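PDB 6LD8: cystathionine gamma-synthase from Xanthomonas oryzae pv. oryzae, which is a pyridoxal-phosphate enzyme of the trans-sulfuration family that makes cystathionine by gamma-replacement on an activated homoserine, with cysteine as the sulfur donor. Local coordinates for the 0JO/CYS site. Residues are numbered along the deposited sequence; one frame, centred on the assembly and turned at random. Chains: chain A/B, Cystathionine gamma-synthase.

The 0JO/CYS site. Residues chain A 86-88, 91, 112, 117, 155, 159, 184, 186, 206, 208-209, 218-219, 336-338, 352, 372; chain B 57, 59-60, 238. With 0JO (2-{[(E)-{3-hydroxy-2-methyl-5-[(phosphonooxy)methyl]pyridin-4-yl}methylidene]amino}prop-2-enoic acid), chain C; CYS (cysteine), chain D.
The pyridine ring of 0JO, the aminoacrylate adduct of pyridoxal phosphate, lies under the phenol ring of A:Tyr112, nearly parallel (9° between planes), with centroids 4.2 Å apart. A:Tyr112 CG stands anti to the backbone N (chi1 168°), which carries the ring over the cofactor. A:Thr186 and A:Ser206 line the other face of the pyridine. A second flat group, the B:Arg59 guanidinium from the neighbouring subunit, has A:Met88 CG over the centre of one face and the B:Tyr57 ring, offset, on the other. Its edge serves both ligands and A:Tyr112: NE hydrogen-bonds to the phosphate oxygen OP3, which lies tilted 21° out of the guanidinium plane, NH1 salt-bridges the cysteine carboxylate, and B:Arg59 NH2 meets A:Tyr112 OH tip to tip at 2.9 Å.

A:Asp184 OD2 lies 2.7 Å from the pyridine N1, a hydrogen bond if the nitrogen is protonated; the carboxylate would favour that state and so strengthen the electron sink. A:Thr186 steadies this aspartate by giving both its N and OG1 to OD1, the hydroxyl on the syn lone pair. The phosphate sits at the N-terminus of helix 87-98, where OP2 accepts from A:Gly87 N, A:Ser206 OG and A:Thr208 OG1, while A:Met88 N donates to OP3. At the opposite end, A:Arg372 grips the aminoacrylate carboxylate end-on, NH1 to O at 3.1 Å and NH2 to OXT, with A:Ser337 N also donating to OXT.

A:Lys209, the cofactor-binding lysine of the family, is displaced from its Schiff base by the adduct, yet its NZ remains 2.7 Å from the imine N of 0JO.

The poorly ordered free cysteine, the likely sulfur donor, sits beside the aminoacrylate at the subunit boundary. A:Arg117 clasps its carboxylate in plane with two nearly straight bonds, and its amino N donates to A:Glu336 OE2 (3.0 Å), from above the plane of that poorly ordered carboxylate.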
# COMPACT_ATOMS: atom_id res chain seq x y z
N THR A 86 14.89 -1.03 10.37
CA THR A 86 15.48 0.32 10.51
C THR A 86 16.98 0.23 10.22
O THR A 86 17.52 -0.91 10.14
CB THR A 86 15.18 0.93 11.88
OG1 THR A 86 15.99 0.22 12.79
CG2 THR A 86 13.72 0.81 12.30
N GLY A 87 17.60 1.37 9.96
CA GLY A 87 19.07 1.45 9.89
C GLY A 87 19.72 1.10 11.23
O GLY A 87 20.77 0.39 11.25
N MET A 88 19.15 1.58 12.33
CA MET A 88 19.65 1.20 13.69
C MET A 88 19.58 -0.32 13.86
O MET A 88 20.47 -0.89 14.49
CB MET A 88 18.87 1.88 14.82
CG MET A 88 19.28 3.34 15.01
SD MET A 88 21.09 3.68 15.03
CE MET A 88 21.57 2.40 16.20
N ILE A 91 22.63 -2.00 12.23
CA ILE A 91 23.80 -1.91 13.16
C ILE A 91 23.60 -2.94 14.28
O ILE A 91 24.55 -3.70 14.59
CB ILE A 91 23.92 -0.47 13.68
CG1 ILE A 91 24.33 0.46 12.53
CG2 ILE A 91 24.92 -0.39 14.82
CD1 ILE A 91 24.13 1.93 12.82
N TYR A 112 27.20 8.78 14.02
CA TYR A 112 25.76 9.13 14.18
C TYR A 112 25.36 8.96 15.67
O TYR A 112 25.74 7.98 16.31
CB TYR A 112 24.87 8.36 13.18
CG TYR A 112 23.38 8.47 13.49
CD1 TYR A 112 22.74 9.70 13.53
CD2 TYR A 112 22.65 7.36 13.85
CE1 TYR A 112 21.41 9.82 13.90
CE2 TYR A 112 21.31 7.45 14.18
CZ TYR A 112 20.67 8.68 14.20
OH TYR A 112 19.36 8.76 14.63
N ARG A 117 24.40 6.17 20.88
CA ARG A 117 23.45 5.77 21.96
C ARG A 117 23.40 4.24 22.09
O ARG A 117 23.37 3.73 23.22
CB ARG A 117 22.07 6.37 21.72
CG ARG A 117 21.00 5.82 22.65
CD ARG A 117 19.68 6.50 22.29
NE ARG A 117 19.38 6.18 20.89
CZ ARG A 117 18.65 6.95 20.07
NH1 ARG A 117 18.09 8.06 20.53
NH2 ARG A 117 18.51 6.59 18.80
N GLU A 155 32.49 5.20 9.77
CA GLU A 155 31.39 6.03 9.24
C GLU A 155 32.01 7.20 8.47
O GLU A 155 32.42 8.17 9.08
CB GLU A 155 30.52 6.47 10.42
CG GLU A 155 29.26 7.21 9.99
CD GLU A 155 28.40 7.77 11.11
OE1 GLU A 155 28.05 8.95 10.99
OE2 GLU A 155 28.12 7.04 12.13
N ASN A 159 28.73 12.36 10.18
CA ASN A 159 27.51 13.16 10.36
C ASN A 159 27.64 13.88 11.69
O ASN A 159 27.66 13.21 12.72
CB ASN A 159 26.34 12.18 10.27
CG ASN A 159 24.97 12.77 10.52
OD1 ASN A 159 24.01 11.99 10.57
ND2 ASN A 159 24.88 14.09 10.63
N ASP A 184 29.55 2.05 7.68
CA ASP A 184 28.24 2.71 7.52
C ASP A 184 28.35 3.70 6.36
O ASP A 184 28.83 4.79 6.55
CB ASP A 184 27.83 3.38 8.82
CG ASP A 184 26.44 3.99 8.78
OD1 ASP A 184 25.92 4.18 7.66
OD2 ASP A 184 25.87 4.22 9.88
N THR A 186 25.84 5.13 4.67
CA THR A 186 24.54 5.83 4.52
C THR A 186 24.66 7.14 3.72
O THR A 186 23.83 7.36 2.80
CB THR A 186 23.89 6.11 5.87
OG1 THR A 186 23.62 4.86 6.49
CG2 THR A 186 22.61 6.91 5.75
N SER A 206 21.39 3.00 6.39
CA SER A 206 19.99 3.39 6.62
C SER A 206 19.36 3.64 5.25
O SER A 206 19.74 4.63 4.58
CB SER A 206 19.96 4.55 7.46
OG SER A 206 18.65 5.04 7.47
N THR A 208 16.58 4.44 4.78
CA THR A 208 15.67 5.57 5.03
C THR A 208 16.12 6.81 4.24
O THR A 208 15.30 7.73 4.09
CB THR A 208 15.67 5.89 6.50
OG1 THR A 208 15.40 4.68 7.20
CG2 THR A 208 14.72 7.00 6.87
N LYS A 209 17.42 6.91 3.92
CA LYS A 209 18.05 8.17 3.43
C LYS A 209 18.02 8.13 1.90
O LYS A 209 16.95 8.12 1.36
CB LYS A 209 19.46 8.34 4.03
CG LYS A 209 19.54 8.45 5.55
CD LYS A 209 18.29 8.99 6.23
CE LYS A 209 18.33 9.07 7.75
NZ LYS A 209 19.45 8.28 8.29
N VAL A 218 11.32 3.89 6.71
CA VAL A 218 12.46 3.70 7.62
C VAL A 218 12.88 2.27 7.38
O VAL A 218 12.00 1.45 7.28
CB VAL A 218 12.06 4.00 9.06
CG1 VAL A 218 13.21 3.72 9.99
CG2 VAL A 218 11.60 5.42 9.23
N GLY A 219 14.17 2.04 7.12
CA GLY A 219 14.74 0.72 6.80
C GLY A 219 16.27 0.67 6.87
O GLY A 219 16.94 1.73 6.83
N GLU A 336 14.54 16.36 10.90
CA GLU A 336 15.59 15.33 11.01
C GLU A 336 15.53 14.50 9.73
O GLU A 336 14.61 14.67 8.95
CB GLU A 336 15.35 14.57 12.30
CG GLU A 336 15.60 15.47 13.51
CD GLU A 336 15.30 14.89 14.89
OE1 GLU A 336 15.47 15.63 15.89
OE2 GLU A 336 14.85 13.71 14.96
N SER A 337 16.51 13.63 9.56
CA SER A 337 16.72 12.75 8.40
C SER A 337 17.41 13.55 7.29
O SER A 337 17.67 14.77 7.44
CB SER A 337 15.44 12.10 7.95
OG SER A 337 15.73 10.93 7.19
N LEU A 338 17.66 12.87 6.18
CA LEU A 338 18.45 13.42 5.07
C LEU A 338 18.27 12.47 3.89
O LEU A 338 17.61 11.46 4.08
CB LEU A 338 19.91 13.51 5.54
CG LEU A 338 20.49 12.19 6.05
CD1 LEU A 338 21.40 11.56 5.03
CD2 LEU A 338 21.25 12.39 7.35
N THR A 352 19.39 16.30 15.84
CA THR A 352 19.87 14.94 15.45
C THR A 352 20.87 14.35 16.46
O THR A 352 21.20 13.08 16.36
CB THR A 352 20.58 14.98 14.09
OG1 THR A 352 21.36 16.18 14.16
CG2 THR A 352 19.63 14.96 12.91
N ARG A 372 23.13 21.95 9.54
CA ARG A 372 23.30 20.89 8.51
C ARG A 372 22.23 21.02 7.42
O ARG A 372 21.06 21.13 7.79
CB ARG A 372 23.23 19.53 9.19
CG ARG A 372 23.63 18.37 8.30
CD ARG A 372 23.29 17.06 8.98
NE ARG A 372 21.85 16.81 9.00
CZ ARG A 372 21.28 15.74 9.54
NH1 ARG A 372 22.04 14.84 10.15
NH2 ARG A 372 19.96 15.57 9.48
N TYR B 57 10.43 11.58 14.20
CA TYR B 57 11.07 10.54 13.37
C TYR B 57 10.39 9.21 13.63
O TYR B 57 10.26 8.79 14.78
CB TYR B 57 12.58 10.50 13.66
CG TYR B 57 13.39 9.69 12.68
CD1 TYR B 57 13.66 10.16 11.40
CD2 TYR B 57 13.94 8.47 13.04
CE1 TYR B 57 14.43 9.44 10.51
CE2 TYR B 57 14.74 7.75 12.18
CZ TYR B 57 15.00 8.22 10.90
OH TYR B 57 15.79 7.47 10.05
N ARG B 59 11.16 6.06 13.42
CA ARG B 59 11.79 4.94 14.17
C ARG B 59 11.40 5.07 15.65
O ARG B 59 11.20 4.02 16.28
CB ARG B 59 13.32 4.86 13.96
CG ARG B 59 14.01 3.94 14.98
CD ARG B 59 15.44 3.59 14.70
NE ARG B 59 16.21 4.66 14.10
CZ ARG B 59 16.69 5.73 14.75
NH1 ARG B 59 16.41 5.91 16.04
NH2 ARG B 59 17.43 6.62 14.10
N SER B 60 11.30 6.31 16.15
CA SER B 60 11.02 6.71 17.55
C SER B 60 9.52 6.69 17.83
O SER B 60 9.12 6.37 18.95
CB SER B 60 11.58 8.11 17.87
OG SER B 60 12.91 8.25 17.40
N ASN B 238 13.27 2.13 20.05
CA ASN B 238 13.94 3.22 19.28
C ASN B 238 15.46 2.99 19.19
O ASN B 238 15.99 3.06 18.11
CB ASN B 238 13.66 4.58 19.93
CG ASN B 238 14.32 5.71 19.16
OD1 ASN B 238 14.09 5.82 17.96
ND2 ASN B 238 15.19 6.46 19.82
O 0JO C . 21.02 12.11 11.06
C 0JO C . 19.82 11.88 10.96
OXT 0JO C . 19.01 12.77 10.93
CA 0JO C . 19.40 10.49 10.98
CB 0JO C . 18.10 10.25 11.53
N 0JO C . 20.28 9.40 10.57
C4A 0JO C . 20.15 8.10 10.68
C4 0JO C . 21.29 7.16 10.52
C3 0JO C . 22.50 7.65 9.99
O3 0JO C . 22.60 8.92 9.58
C2 0JO C . 23.63 6.82 9.86
C2A 0JO C . 24.91 7.37 9.33
N1 0JO C . 23.59 5.54 10.26
C6 0JO C . 22.43 5.06 10.76
C5 0JO C . 21.28 5.81 10.92
C5A 0JO C . 20.06 5.14 11.50
OP4 0JO C . 19.13 4.78 10.43
P 0JO C . 17.57 4.71 10.82
OP3 0JO C . 17.40 3.72 12.01
OP1 0JO C . 17.23 6.11 11.21
OP2 0JO C . 17.00 4.19 9.52
N CYS D . 15.34 11.73 17.11
CA CYS D . 15.60 10.39 16.45
C CYS D . 16.31 9.42 17.43
O CYS D . 16.88 8.38 17.05
CB CYS D . 16.31 10.53 15.09
SG CYS D . 17.60 11.80 14.93
OXT CYS D . 16.35 9.61 18.66